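Local coordinates for imine reductase (PDB 4D3D), which catalyses the NADPH-dependent, S-selective reduction of the cyclic imine 2-methylpyrroline to the corresponding amine, at residues A37-E42 / E168-S173; T86-M91 / N109-T114; R131-G136 / T151-D156; L280-R285 / T297-I302. All coordinates share one frame; numbering follows the deposited sequence. Where two conformers were deposited one is given.

Interaction 1: A37-E42 / E168-S173; sequences ADVFLE and EVLTSS
V39 makes the first touch, against V169. Its CG1 lies anti to the backbone N (chi1 168°), which brings this methyl to 3.8 Å from V169 CG1, the two side chains sliding past each other in opposite directions. The same V39 CG1 rests 3.6 Å from V169 O and makes a looser approach to L170 CD2, 4.4 Å away. One residue on, F40 turns its ring to L170, and the two side chains cross at about a right angle. L170 CD2 sits over one face of the F40 ring, shifted toward the rim: it is 3.8 Å from the centroid and 17° off the ring normal, a CH-pi contact. F40 CZ is nearest to it, 3.6 Å from L170 CD2. V169 CG1 meets the ring obliquely, at 4.1 Å from F40 CD1. The helix carrying V39 and F40, 31-42, is the crossover between strands 23-27 and 46-50 of the Rossmann-type sheet, and F40 also packs on V47 and meets the ring of Y45. Across the contact, helix 157-170 is followed by strand 171-175. S173 OG donates to E168 OE2 across this junction at 2.6 Å, on the lone pair away from the other carboxylate oxygen, while R164 NE adds a salt bridge to E168 OE2.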
loop_
_atom_site.group_PDB
_atom_site.type_symbol
_atom_site.label_atom_id
_atom_site.label_comp_id
_atom_site.label_asym_id
_atom_site.label_seq_id
_atom_site.Cartn_x
_atom_site.Cartn_y
_atom_site.Cartn_z
ATOM N N ALA B 37 -3.509 11.812 -32.093
ATOM C CA ALA B 37 -3.738 12.375 -33.408
ATOM C C ALA B 37 -5.245 12.403 -33.761
ATOM O O ALA B 37 -5.761 13.326 -34.376
ATOM C CB ALA B 37 -2.931 11.588 -34.456
ATOM N N ASP B 38 -5.930 11.344 -33.404
ATOM C CA ASP B 38 -7.373 11.213 -33.690
ATOM C C ASP B 38 -8.183 12.334 -33.011
ATOM O O ASP B 38 -9.050 13.002 -33.634
ATOM C CB ASP B 38 -7.782 9.817 -33.200
ATOM C CG ASP B 38 -8.928 9.258 -33.931
ATOM O OD1 ASP B 38 -8.774 8.933 -35.133
ATOM O OD2 ASP B 38 -9.981 9.130 -33.292
ATOM N N VAL B 39 -7.880 12.581 -31.742
ATOM C CA VAL B 39 -8.561 13.643 -31.001
ATOM C C VAL B 39 -8.209 14.999 -31.500
ATOM O O VAL B 39 -9.086 15.843 -31.627
ATOM C CB VAL B 39 -8.261 13.575 -29.507
ATOM C CG1 VAL B 39 -8.725 14.832 -28.766
ATOM C CG2 VAL B 39 -8.962 12.368 -28.968
ATOM N N PHE B 40 -6.927 15.230 -31.835
ATOM C CA PHE B 40 -6.589 16.482 -32.469
ATOM C C PHE B 40 -7.420 16.692 -33.779
ATOM O O PHE B 40 -7.902 17.805 -33.992
ATOM C CB PHE B 40 -5.074 16.589 -32.786
ATOM C CG PHE B 40 -4.195 16.885 -31.599
ATOM C CD1 PHE B 40 -4.476 17.930 -30.717
ATOM C CD2 PHE B 40 -3.018 16.131 -31.399
ATOM C CE1 PHE B 40 -3.656 18.186 -29.611
ATOM C CE2 PHE B 40 -2.150 16.418 -30.330
ATOM C CZ PHE B 40 -2.471 17.455 -29.444
ATOM N N LEU B 41 -7.529 15.648 -34.618
ATOM C CA LEU B 41 -8.292 15.754 -35.897
ATOM C C LEU B 41 -9.756 16.082 -35.631
ATOM O O LEU B 41 -10.335 16.970 -36.266
ATOM C CB LEU B 41 -8.202 14.472 -36.754
ATOM C CG LEU B 41 -6.830 14.295 -37.444
ATOM C CD1 LEU B 41 -6.660 12.862 -37.942
ATOM C CD2 LEU B 41 -6.580 15.326 -38.569
ATOM N N GLU B 42 -10.311 15.405 -34.657
ATOM C CA GLU B 42 -11.694 15.664 -34.256
ATOM C C GLU B 42 -11.923 17.122 -33.841
ATOM O O GLU B 42 -12.974 17.665 -34.122
ATOM C CB GLU B 42 -12.074 14.727 -33.130
ATOM C CG GLU B 42 -13.505 14.873 -32.625
ATOM C CD GLU B 42 -13.770 13.973 -31.438
ATOM O OE1 GLU B 42 -12.981 13.021 -31.250
ATOM O OE2 GLU B 42 -14.754 14.229 -30.702
ATOM N N GLU B 168 -4.199 20.543 -23.533
ATOM C CA GLU B 168 -5.494 20.283 -22.837
ATOM C C GLU B 168 -6.645 19.830 -23.740
ATOM O O GLU B 168 -7.695 19.393 -23.259
ATOM C CB GLU B 168 -5.857 21.504 -21.968
ATOM C CG GLU B 168 -5.002 21.578 -20.729
ATOM C CD GLU B 168 -5.240 22.778 -19.845
ATOM O OE1 GLU B 168 -6.080 23.631 -20.145
ATOM O OE2 GLU B 168 -4.549 22.897 -18.839
ATOM N N VAL B 169 -6.432 19.834 -25.057
ATOM C CA VAL B 169 -7.327 19.102 -25.941
ATOM C C VAL B 169 -7.247 17.581 -25.681
ATOM O O VAL B 169 -8.233 16.846 -25.806
ATOM C CB VAL B 169 -6.955 19.393 -27.409
ATOM C CG1 VAL B 169 -7.744 18.518 -28.360
ATOM C CG2 VAL B 169 -7.094 20.875 -27.688
ATOM N N LEU B 170 -6.072 17.099 -25.262
ATOM C CA LEU B 170 -5.875 15.676 -25.007
ATOM C C LEU B 170 -6.405 15.194 -23.635
ATOM O O LEU B 170 -7.033 14.128 -23.545
ATOM C CB LEU B 170 -4.373 15.323 -25.114
ATOM C CG LEU B 170 -3.744 15.681 -26.459
ATOM C CD1 LEU B 170 -2.292 15.257 -26.409
ATOM C CD2 LEU B 170 -4.481 15.040 -27.654
ATOM N N THR B 171 -6.058 15.918 -22.589
ATOM C CA THR B 171 -6.418 15.618 -21.200
ATOM C C THR B 171 -6.338 16.905 -20.371
ATOM O O THR B 171 -5.780 17.916 -20.834
ATOM C CB THR B 171 -5.449 14.587 -20.493
ATOM O OG1 THR B 171 -4.198 15.228 -20.180
ATOM C CG2 THR B 171 -5.157 13.373 -21.277
ATOM N N SER B 172 -6.849 16.886 -19.123
ATOM C CA SER B 172 -6.538 17.924 -18.156
ATOM C C SER B 172 -5.050 17.863 -17.780
ATOM O O SER B 172 -4.420 16.842 -17.971
ATOM C CB SER B 172 -7.422 17.819 -16.914
ATOM O OG SER B 172 -8.750 18.072 -17.346
ATOM N N SER B 173 -4.503 18.971 -17.347
ATOM C CA SER B 173 -3.078 19.053 -17.063
ATOM C C SER B 173 -2.818 19.198 -15.575
ATOM O O SER B 173 -3.625 19.756 -14.815
ATOM C CB SER B 173 -2.473 20.223 -17.805
ATOM O OG SER B 173 -2.972 21.450 -17.306
#

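Interaction 2: T86-M91 / N109-T114; sequences TDYNVM and NLSSDT
Y88 packs against N109 and S111, and this is the tight half of the contact. Its OH stands 3.4 Å from N109 CB, and ring atom CE2 lies 3.6 Å from N109 CG, the ring and amide planes being only 18° apart. On the CD1 side of the ring come S111 CB, 3.7 Å from Y88 CD1, and D113 CB, 3.9 Å from the same atom; the carboxylate of D113 is steeply tilted to the ring. M91, extended at chi2 (-154°), sends SD to 3.6 Å from N109 OD1, crossing that side chain at about a right angle. Water fills in what no direct hydrogen bond provides: one molecule donates to both N109 O and S111 O, and it is modelled so close to Y88 OH that little should rest on that distance.

The other half is looser. A second water bridges T86 O and S112 O. The carboxylates of D87 and D113 come close without a bond in the D87 conformer given here, which leaves their proximity doubtful. In that conformer D87 OD1 caps helix 88-95 through N89 N. S111 also has two conformers, and in the one given its OG hydrogen-bonds to L85 O.

Both loops follow strand ends, 80-83 and 106-109, where Rossmann folds usually hold the cofactor. Y88 reaches K117, A118 and A121 of helix 115-127 as well as T134 of strand 131-137, M91 packs on L83, and T114 OG1 bonds E268 of the second subunit.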
loop_
_atom_site.group_PDB
_atom_site.type_symbol
_atom_site.label_atom_id
_atom_site.label_comp_id
_atom_site.label_asym_id
_atom_site.label_seq_id
_atom_site.Cartn_x
_atom_site.Cartn_y
_atom_site.Cartn_z
ATOM N N THR B 86 8.213 4.880 -27.812
ATOM C CA THR B 86 8.241 3.798 -26.826
ATOM C C THR B 86 9.308 4.003 -25.735
ATOM O O THR B 86 9.170 3.467 -24.652
ATOM C CB THR B 86 8.450 2.405 -27.505
ATOM O OG1 THR B 86 9.657 2.428 -28.263
ATOM C CG2 THR B 86 7.279 1.999 -28.405
ATOM N N ASP B 87 10.374 4.785 -26.013
ATOM C CA ASP B 87 11.503 4.959 -25.105
ATOM C C ASP B 87 12.213 6.259 -25.457
ATOM O O ASP B 87 12.150 6.661 -26.633
ATOM C CB ASP B 87 12.496 3.826 -25.332
ATOM C CG ASP B 87 13.515 3.671 -24.203
ATOM O OD1 ASP B 87 14.591 4.324 -24.170
ATOM O OD2 ASP B 87 13.260 2.809 -23.348
ATOM N N TYR B 88 12.947 6.854 -24.526
ATOM C CA TYR B 88 13.812 7.996 -24.877
ATOM C C TYR B 88 14.934 7.652 -25.839
ATOM O O TYR B 88 15.381 8.545 -26.664
ATOM C CB TYR B 88 14.447 8.634 -23.620
ATOM C CG TYR B 88 13.540 9.584 -22.894
ATOM C CD1 TYR B 88 12.551 9.135 -21.992
ATOM C CD2 TYR B 88 13.657 10.973 -23.119
ATOM C CE1 TYR B 88 11.713 10.037 -21.344
ATOM C CE2 TYR B 88 12.842 11.863 -22.456
ATOM C CZ TYR B 88 11.903 11.429 -21.580
ATOM O OH TYR B 88 11.050 12.376 -21.045
ATOM N N ASN B 89 15.398 6.393 -25.825
ATOM C CA ASN B 89 16.394 6.024 -26.841
ATOM C C ASN B 89 15.970 6.248 -28.293
ATOM O O ASN B 89 16.852 6.531 -29.157
ATOM C CB ASN B 89 16.920 4.609 -26.650
ATOM C CG ASN B 89 17.764 4.542 -25.416
ATOM O OD1 ASN B 89 18.224 5.589 -24.911
ATOM N ND2 ASN B 89 17.883 3.381 -24.867
ATOM N N VAL B 90 14.686 6.091 -28.545
ATOM C CA VAL B 90 14.126 6.257 -29.888
ATOM C C VAL B 90 14.347 7.757 -30.208
ATOM O O VAL B 90 14.702 8.088 -31.304
ATOM C CB VAL B 90 12.626 5.914 -30.020
ATOM C CG1 VAL B 90 12.121 6.230 -31.413
ATOM C CG2 VAL B 90 12.389 4.418 -29.729
ATOM N N MET B 91 14.067 8.653 -29.251
ATOM C CA MET B 91 14.274 10.100 -29.501
ATOM C C MET B 91 15.647 10.437 -30.010
ATOM O O MET B 91 15.795 11.116 -31.032
ATOM C CB MET B 91 13.934 10.975 -28.259
ATOM C CG MET B 91 13.889 12.422 -28.593
ATOM S SD MET B 91 14.237 13.602 -27.241
ATOM C CE MET B 91 15.921 13.263 -26.903
ATOM N N ASN B 109 7.767 15.108 -24.618
ATOM C CA ASN B 109 8.212 13.722 -24.492
ATOM C C ASN B 109 7.266 13.021 -23.592
ATOM O O ASN B 109 7.246 13.336 -22.388
ATOM C CB ASN B 109 9.584 13.664 -23.822
ATOM C CG ASN B 109 10.691 13.478 -24.803
ATOM O OD1 ASN B 109 11.439 14.438 -25.160
ATOM N ND2 ASN B 109 10.765 12.269 -25.333
ATOM N N LEU B 110 6.583 12.018 -24.116
ATOM C CA LEU B 110 5.666 11.193 -23.288
ATOM C C LEU B 110 6.178 9.823 -22.904
ATOM O O LEU B 110 5.469 9.089 -22.266
ATOM C CB LEU B 110 4.341 11.033 -24.008
ATOM C CG LEU B 110 3.682 12.339 -24.474
ATOM C CD1 LEU B 110 2.467 12.040 -25.368
ATOM C CD2 LEU B 110 3.293 13.262 -23.350
ATOM N N SER B 111 7.401 9.438 -23.227
ATOM C CA SER B 111 7.887 8.120 -22.833
ATOM C C SER B 111 7.928 8.011 -21.291
ATOM O O SER B 111 8.421 8.934 -20.635
ATOM C CB SER B 111 9.293 7.912 -23.367
ATOM O OG SER B 111 9.339 7.895 -24.821
ATOM N N SER B 112 7.481 6.883 -20.731
ATOM C CA SER B 112 7.697 6.592 -19.290
ATOM C C SER B 112 9.112 6.096 -19.007
ATOM O O SER B 112 9.584 5.076 -19.571
ATOM C CB SER B 112 6.604 5.586 -18.796
ATOM O OG SER B 112 6.727 5.336 -17.407
ATOM N N ASP B 113 9.801 6.837 -18.156
ATOM C CA ASP B 113 11.116 6.545 -17.730
ATOM C C ASP B 113 11.389 7.344 -16.444
ATOM O O ASP B 113 10.418 7.806 -15.766
ATOM C CB ASP B 113 12.168 6.852 -18.869
ATOM C CG ASP B 113 13.385 5.928 -18.816
ATOM O OD1 ASP B 113 14.054 5.623 -17.752
ATOM O OD2 ASP B 113 13.780 5.460 -19.904
ATOM N N THR B 114 12.650 7.327 -16.056
ATOM C CA THR B 114 13.087 7.874 -14.849
ATOM C C THR B 114 13.110 9.439 -14.991
ATOM O O THR B 114 13.172 10.027 -16.105
ATOM C CB THR B 114 14.435 7.362 -14.429
ATOM O OG1 THR B 114 15.506 7.893 -15.240
ATOM C CG2 THR B 114 14.495 5.788 -14.406
HETATM O O HOH W 1 10.146 3.911 -21.820
HETATM O O HOH W 2 8.750 11.705 -20.562
#

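Interaction 3: R131-G136 / T151-D156; sequences RHITGG and TYYSGD
T134 and S154 face each other as an antiparallel hydrogen-bonded pair, T134 N giving to S154 O at 2.9 Å and S154 N returning to T134 O at 3.0 Å. Two residues along, G136 and Y152 repeat the exchange: G136 N to Y152 O, and Y152 N to G136 O, where the donor stands 36° above the carbonyl plane. Between these pairs G135 and Y153 form a non-hydrogen-bonded pair. T134 O and Y152 O, already hydrogen-bonded, each also take a CA-H...O contact, from Y153 CA and G135 CA, with Y153 CA 3.2 Å from T134 O. Because G135 has no side chain, the Y153 ring can settle beside its backbone, Y153 CD1 3.8 Å from G135 CA. I133 CG2, anti to its backbone N, closes on Y153 CD1 at 3.7 Å. The other face of the sheet carries T134 and S154, T134 CB being 3.8 Å from S154 OG.

Further out, three hydroxyls find partners. S154 OG, placed between its backbone N and carbonyl carbon (chi1 63°), accounts for A183 N and D179 O; T134 OG1 goes to P180 O, and T151 OG1 to T171 OG1. The first two tie their face to the start of helix 182-210, while I133 and Y153 on the opposite face pack on V159 and L167 of helix 157-170, with F160 meeting the Y153 ring. The backbone conformation of G155 by itself calls for glycine. Strands 131-137 and 149-155 thus form a beta hairpin, which introduces an antiparallel strand beside the parallel strands of the Rossmann-type domain, as in relatives of 6-phosphogluconate dehydrogenase.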
loop_
_atom_site.group_PDB
_atom_site.type_symbol
_atom_site.label_atom_id
_atom_site.label_comp_id
_atom_site.label_asym_id
_atom_site.label_seq_id
_atom_site.Cartn_x
_atom_site.Cartn_y
_atom_site.Cartn_z
ATOM N N ARG B 131 13.236 23.363 -27.019
ATOM C CA ARG B 131 12.722 23.291 -25.631
ATOM C C ARG B 131 11.981 21.962 -25.400
ATOM O O ARG B 131 11.489 21.387 -26.364
ATOM C CB ARG B 131 11.818 24.498 -25.424
ATOM C CG ARG B 131 12.512 25.888 -25.499
ATOM C CD ARG B 131 13.559 26.063 -24.371
ATOM N N HIS B 132 11.889 21.493 -24.139
ATOM C CA HIS B 132 11.415 20.134 -23.777
ATOM C C HIS B 132 10.299 20.257 -22.729
ATOM O O HIS B 132 10.471 21.024 -21.799
ATOM C CB HIS B 132 12.541 19.308 -23.267
ATOM C CG HIS B 132 12.153 17.948 -22.743
ATOM N ND1 HIS B 132 11.690 17.725 -21.461
ATOM C CD2 HIS B 132 12.206 16.738 -23.327
ATOM C CE1 HIS B 132 11.488 16.433 -21.270
ATOM N NE2 HIS B 132 11.754 15.814 -22.403
ATOM N N ILE B 133 9.138 19.655 -22.996
ATOM C CA ILE B 133 8.074 19.489 -21.943
ATOM C C ILE B 133 7.984 18.005 -21.670
ATOM O O ILE B 133 7.933 17.162 -22.606
ATOM C CB ILE B 133 6.755 20.071 -22.340
ATOM C CG1 ILE B 133 6.797 21.580 -22.565
ATOM C CG2 ILE B 133 5.711 19.786 -21.291
ATOM C CD1 ILE B 133 5.564 22.022 -23.327
ATOM N N THR B 134 8.064 17.639 -20.369
ATOM C CA THR B 134 7.903 16.249 -19.965
ATOM C C THR B 134 6.471 15.994 -19.679
ATOM O O THR B 134 5.881 16.724 -18.911
ATOM C CB THR B 134 8.747 15.911 -18.705
ATOM O OG1 THR B 134 10.074 16.358 -18.948
ATOM C CG2 THR B 134 8.806 14.389 -18.411
ATOM N N GLY B 135 5.913 14.901 -20.202
ATOM C CA GLY B 135 4.548 14.537 -19.875
ATOM C C GLY B 135 4.444 13.078 -19.366
ATOM O O GLY B 135 5.039 12.183 -19.941
ATOM N N GLY B 136 3.689 12.893 -18.290
ATOM C CA GLY B 136 3.402 11.613 -17.641
ATOM C C GLY B 136 1.912 11.335 -17.745
ATOM O O GLY B 136 1.141 11.812 -16.940
ATOM N N THR B 151 -2.752 14.406 -17.189
ATOM C CA THR B 151 -1.320 14.153 -17.495
ATOM C C THR B 151 -0.450 15.082 -16.657
ATOM O O THR B 151 -0.740 16.305 -16.490
ATOM C CB THR B 151 -1.107 14.461 -18.971
ATOM O OG1 THR B 151 -1.913 13.562 -19.763
ATOM C CG2 THR B 151 0.347 14.349 -19.389
ATOM N N TYR B 152 0.587 14.552 -16.023
ATOM C CA TYR B 152 1.563 15.378 -15.313
ATOM C C TYR B 152 2.480 16.067 -16.317
ATOM O O TYR B 152 2.934 15.430 -17.232
ATOM C CB TYR B 152 2.490 14.511 -14.453
ATOM C CG TYR B 152 1.836 13.748 -13.317
ATOM C CD1 TYR B 152 1.196 14.426 -12.317
ATOM C CD2 TYR B 152 1.900 12.382 -13.237
ATOM C CE1 TYR B 152 0.597 13.753 -11.257
ATOM C CE2 TYR B 152 1.293 11.701 -12.165
ATOM C CZ TYR B 152 0.604 12.409 -11.216
ATOM O OH TYR B 152 -0.025 11.805 -10.094
ATOM N N TYR B 153 2.760 17.343 -16.132
ATOM C CA TYR B 153 3.689 18.046 -16.966
ATOM C C TYR B 153 4.714 18.783 -16.194
ATOM O O TYR B 153 4.513 19.258 -15.067
ATOM C CB TYR B 153 2.913 19.058 -17.838
ATOM C CG TYR B 153 2.140 18.465 -18.981
ATOM C CD1 TYR B 153 2.788 17.869 -20.032
ATOM C CD2 TYR B 153 0.738 18.406 -18.939
ATOM C CE1 TYR B 153 2.085 17.319 -21.088
ATOM C CE2 TYR B 153 0.008 17.844 -19.990
ATOM C CZ TYR B 153 0.672 17.296 -21.059
ATOM O OH TYR B 153 0.042 16.716 -22.140
ATOM N N SER B 154 5.950 18.819 -16.713
ATOM C CA SER B 154 6.997 19.615 -16.084
ATOM C C SER B 154 8.020 20.117 -17.100
ATOM O O SER B 154 8.100 19.587 -18.228
ATOM C CB SER B 154 7.739 18.897 -14.949
ATOM O OG SER B 154 8.443 17.760 -15.392
ATOM N N GLY B 155 8.796 21.104 -16.697
ATOM C CA GLY B 155 9.683 21.809 -17.648
ATOM C C GLY B 155 9.437 23.330 -17.510
ATOM O O GLY B 155 8.822 23.814 -16.566
ATOM N N ASP B 156 10.016 24.116 -18.402
ATOM C CA ASP B 156 9.935 25.579 -18.272
ATOM C C ASP B 156 8.501 26.050 -18.240
ATOM O O ASP B 156 7.688 25.706 -19.101
ATOM C CB ASP B 156 10.683 26.299 -19.415
ATOM C CG ASP B 156 12.120 26.631 -19.071
ATOM O OD1 ASP B 156 12.709 26.074 -18.087
ATOM O OD2 ASP B 156 12.660 27.491 -19.814
#

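Interaction 4: L280-R285 / T297-I302; sequences LEVFRR and TSLIEI
R285 NH2 makes a salt bridge to D272 OD1 of the second subunit, and over one face of the same guanidinium lies I302 CG2, 3.6 Å from R285 NH2. The methyl is shifted toward the rim of the flat group, while I302 CD1 approaches the backbone, 3.7 Å from R285 O. The arginine chain bends at chi3 (68°), turning NE out of the extended line. Its aliphatic start stays against the isoleucine, with R285 CB 4.0 Å from I302 CD1.

The apolar centre belongs to L299. Its CD1 stands squarely over the F283 ring, 3.6 Å from the centroid and 6° off the normal, a CH-pi contact made with the whole face. The other branch, L299 CD2, rests 3.5 Å from V282 O, and V282 CG1 adds a looser touch to L299 CD1. No hydrogen bond joins the two segments.

The second subunit packs on the same patch: its W195 meets F283 edge-to-face, and its L199 lies against V282, F283 and L299. Within the chain, F283 packs on L252 of helix 252-268, while T297 leans on Y236 of helix 215-242, a residue of the P4C pocket.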
loop_
_atom_site.group_PDB
_atom_site.type_symbol
_atom_site.label_atom_id
_atom_site.label_comp_id
_atom_site.label_asym_id
_atom_site.label_seq_id
_atom_site.Cartn_x
_atom_site.Cartn_y
_atom_site.Cartn_z
ATOM N N LEU B 280 9.961 -7.353 7.004
ATOM C CA LEU B 280 10.587 -7.714 8.274
ATOM C C LEU B 280 12.085 -7.274 8.315
ATOM O O LEU B 280 12.548 -6.722 9.294
ATOM C CB LEU B 280 10.501 -9.245 8.502
ATOM C CG LEU B 280 11.100 -9.726 9.830
ATOM C CD1 LEU B 280 10.389 -9.020 10.977
ATOM C CD2 LEU B 280 11.020 -11.231 9.928
ATOM N N GLU B 281 12.809 -7.499 7.246
ATOM C CA GLU B 281 14.221 -7.146 7.222
ATOM C C GLU B 281 14.462 -5.641 7.253
ATOM O O GLU B 281 15.440 -5.159 7.825
ATOM C CB GLU B 281 14.921 -7.827 6.071
ATOM C CG GLU B 281 16.450 -7.497 5.966
ATOM C CD GLU B 281 17.326 -7.909 7.180
ATOM O OE1 GLU B 281 16.866 -8.722 8.068
ATOM O OE2 GLU B 281 18.493 -7.363 7.242
ATOM N N VAL B 282 13.587 -4.856 6.663
ATOM C CA VAL B 282 13.635 -3.392 6.803
ATOM C C VAL B 282 13.504 -3.011 8.293
ATOM O O VAL B 282 14.281 -2.193 8.830
ATOM C CB VAL B 282 12.575 -2.673 5.952
ATOM C CG1 VAL B 282 12.623 -1.194 6.212
ATOM C CG2 VAL B 282 12.794 -2.905 4.459
ATOM N N PHE B 283 12.453 -3.535 8.938
ATOM C CA PHE B 283 12.245 -3.299 10.394
ATOM C C PHE B 283 13.474 -3.701 11.206
ATOM O O PHE B 283 13.885 -2.943 12.096
ATOM C CB PHE B 283 11.022 -4.031 10.906
ATOM C CG PHE B 283 9.706 -3.259 10.687
ATOM C CD1 PHE B 283 9.097 -3.226 9.449
ATOM C CD2 PHE B 283 9.121 -2.590 11.737
ATOM C CE1 PHE B 283 7.977 -2.437 9.273
ATOM C CE2 PHE B 283 7.935 -1.845 11.564
ATOM C CZ PHE B 283 7.376 -1.813 10.311
ATOM N N ARG B 284 14.032 -4.861 10.921
ATOM C CA ARG B 284 15.225 -5.317 11.650
ATOM C C ARG B 284 16.411 -4.414 11.439
ATOM O O ARG B 284 17.135 -4.113 12.396
ATOM C CB ARG B 284 15.549 -6.747 11.349
ATOM C CG ARG B 284 14.557 -7.733 11.929
ATOM C CD ARG B 284 15.004 -9.194 11.966
ATOM N NE ARG B 284 16.223 -9.343 12.843
ATOM C CZ ARG B 284 16.259 -9.493 14.195
ATOM N NH1 ARG B 284 15.130 -9.544 14.980
ATOM N NH2 ARG B 284 17.455 -9.623 14.807
ATOM N N ARG B 285 16.600 -3.913 10.239
ATOM C CA ARG B 285 17.657 -2.960 10.017
ATOM C C ARG B 285 17.477 -1.694 10.782
ATOM O O ARG B 285 18.416 -1.129 11.298
ATOM C CB ARG B 285 17.810 -2.695 8.473
ATOM C CG ARG B 285 18.369 -3.881 7.743
ATOM C CD ARG B 285 17.907 -3.946 6.270
ATOM N NE ARG B 285 18.452 -2.925 5.511
ATOM C CZ ARG B 285 18.052 -2.581 4.255
ATOM N NH1 ARG B 285 16.934 -3.101 3.583
ATOM N NH2 ARG B 285 18.737 -1.629 3.754
ATOM N N THR B 297 8.233 5.503 11.361
ATOM C CA THR B 297 8.598 6.461 10.286
ATOM C C THR B 297 10.110 6.612 10.196
ATOM O O THR B 297 10.635 6.997 9.174
ATOM C CB THR B 297 7.915 7.821 10.394
ATOM O OG1 THR B 297 8.283 8.465 11.614
ATOM C CG2 THR B 297 6.444 7.671 10.308
ATOM N N SER B 298 10.784 6.264 11.285
ATOM C CA SER B 298 12.235 6.298 11.320
ATOM C C SER B 298 12.839 5.365 10.252
ATOM O O SER B 298 14.042 5.536 9.933
ATOM C CB SER B 298 12.796 5.930 12.709
ATOM O OG SER B 298 12.519 4.602 13.111
ATOM N N LEU B 299 12.105 4.371 9.788
ATOM C CA LEU B 299 12.565 3.512 8.678
ATOM C C LEU B 299 12.860 4.244 7.357
ATOM O O LEU B 299 13.612 3.692 6.528
ATOM C CB LEU B 299 11.659 2.321 8.449
ATOM C CG LEU B 299 11.427 1.356 9.627
ATOM C CD1 LEU B 299 10.366 0.334 9.361
ATOM C CD2 LEU B 299 12.754 0.700 10.014
ATOM N N ILE B 300 12.437 5.474 7.242
ATOM C CA ILE B 300 12.827 6.253 6.073
ATOM C C ILE B 300 14.347 6.450 6.043
ATOM O O ILE B 300 14.949 6.528 4.992
ATOM C CB ILE B 300 12.015 7.539 5.969
ATOM C CG1 ILE B 300 12.060 8.007 4.499
ATOM C CG2 ILE B 300 12.525 8.552 6.893
ATOM C CD1 ILE B 300 11.180 9.176 4.173
ATOM N N GLU B 301 14.979 6.386 7.213
ATOM C CA GLU B 301 16.433 6.439 7.274
ATOM C C GLU B 301 17.095 5.241 6.690
ATOM O O GLU B 301 18.219 5.391 6.113
ATOM C CB GLU B 301 16.945 6.652 8.716
ATOM C CG GLU B 301 16.352 7.894 9.368
ATOM C CD GLU B 301 16.534 9.232 8.592
ATOM O OE1 GLU B 301 17.558 9.442 7.942
ATOM O OE2 GLU B 301 15.630 10.088 8.651
ATOM N N ILE B 302 16.488 4.052 6.794
ATOM C CA ILE B 302 16.991 2.894 6.171
ATOM C C ILE B 302 16.867 3.016 4.629
ATOM O O ILE B 302 17.804 2.646 3.910
ATOM C CB ILE B 302 16.268 1.619 6.674
ATOM C CG1 ILE B 302 16.554 1.410 8.168
ATOM C CG2 ILE B 302 16.649 0.401 5.847
ATOM C CD1 ILE B 302 18.022 1.250 8.484
#

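In the fold
Interactions 1, 2 and 3 belong to the Rossmann-type domain, whereas interaction 4 sits in the C-terminal helical domain, its centre about 45 Å from that of interaction 1. Interaction 3 is the hub: N109 of interaction 2 probably exchanges backbone bonds with I133 and G135, and S172 and T171 of interaction 1 probably bond to T151, so all three reach one sheet. All four contacts are largely buried, but 2 and 4 reach the subunit interface while 1 and 3 are internal to the domain. Backbone hydrogen bonds make interaction 3; mostly apolar side chains make 1 and 4, with a guanidinium at the edge of 4; in interaction 2 a ring packs on a loop and a water links T86 O to S112 O.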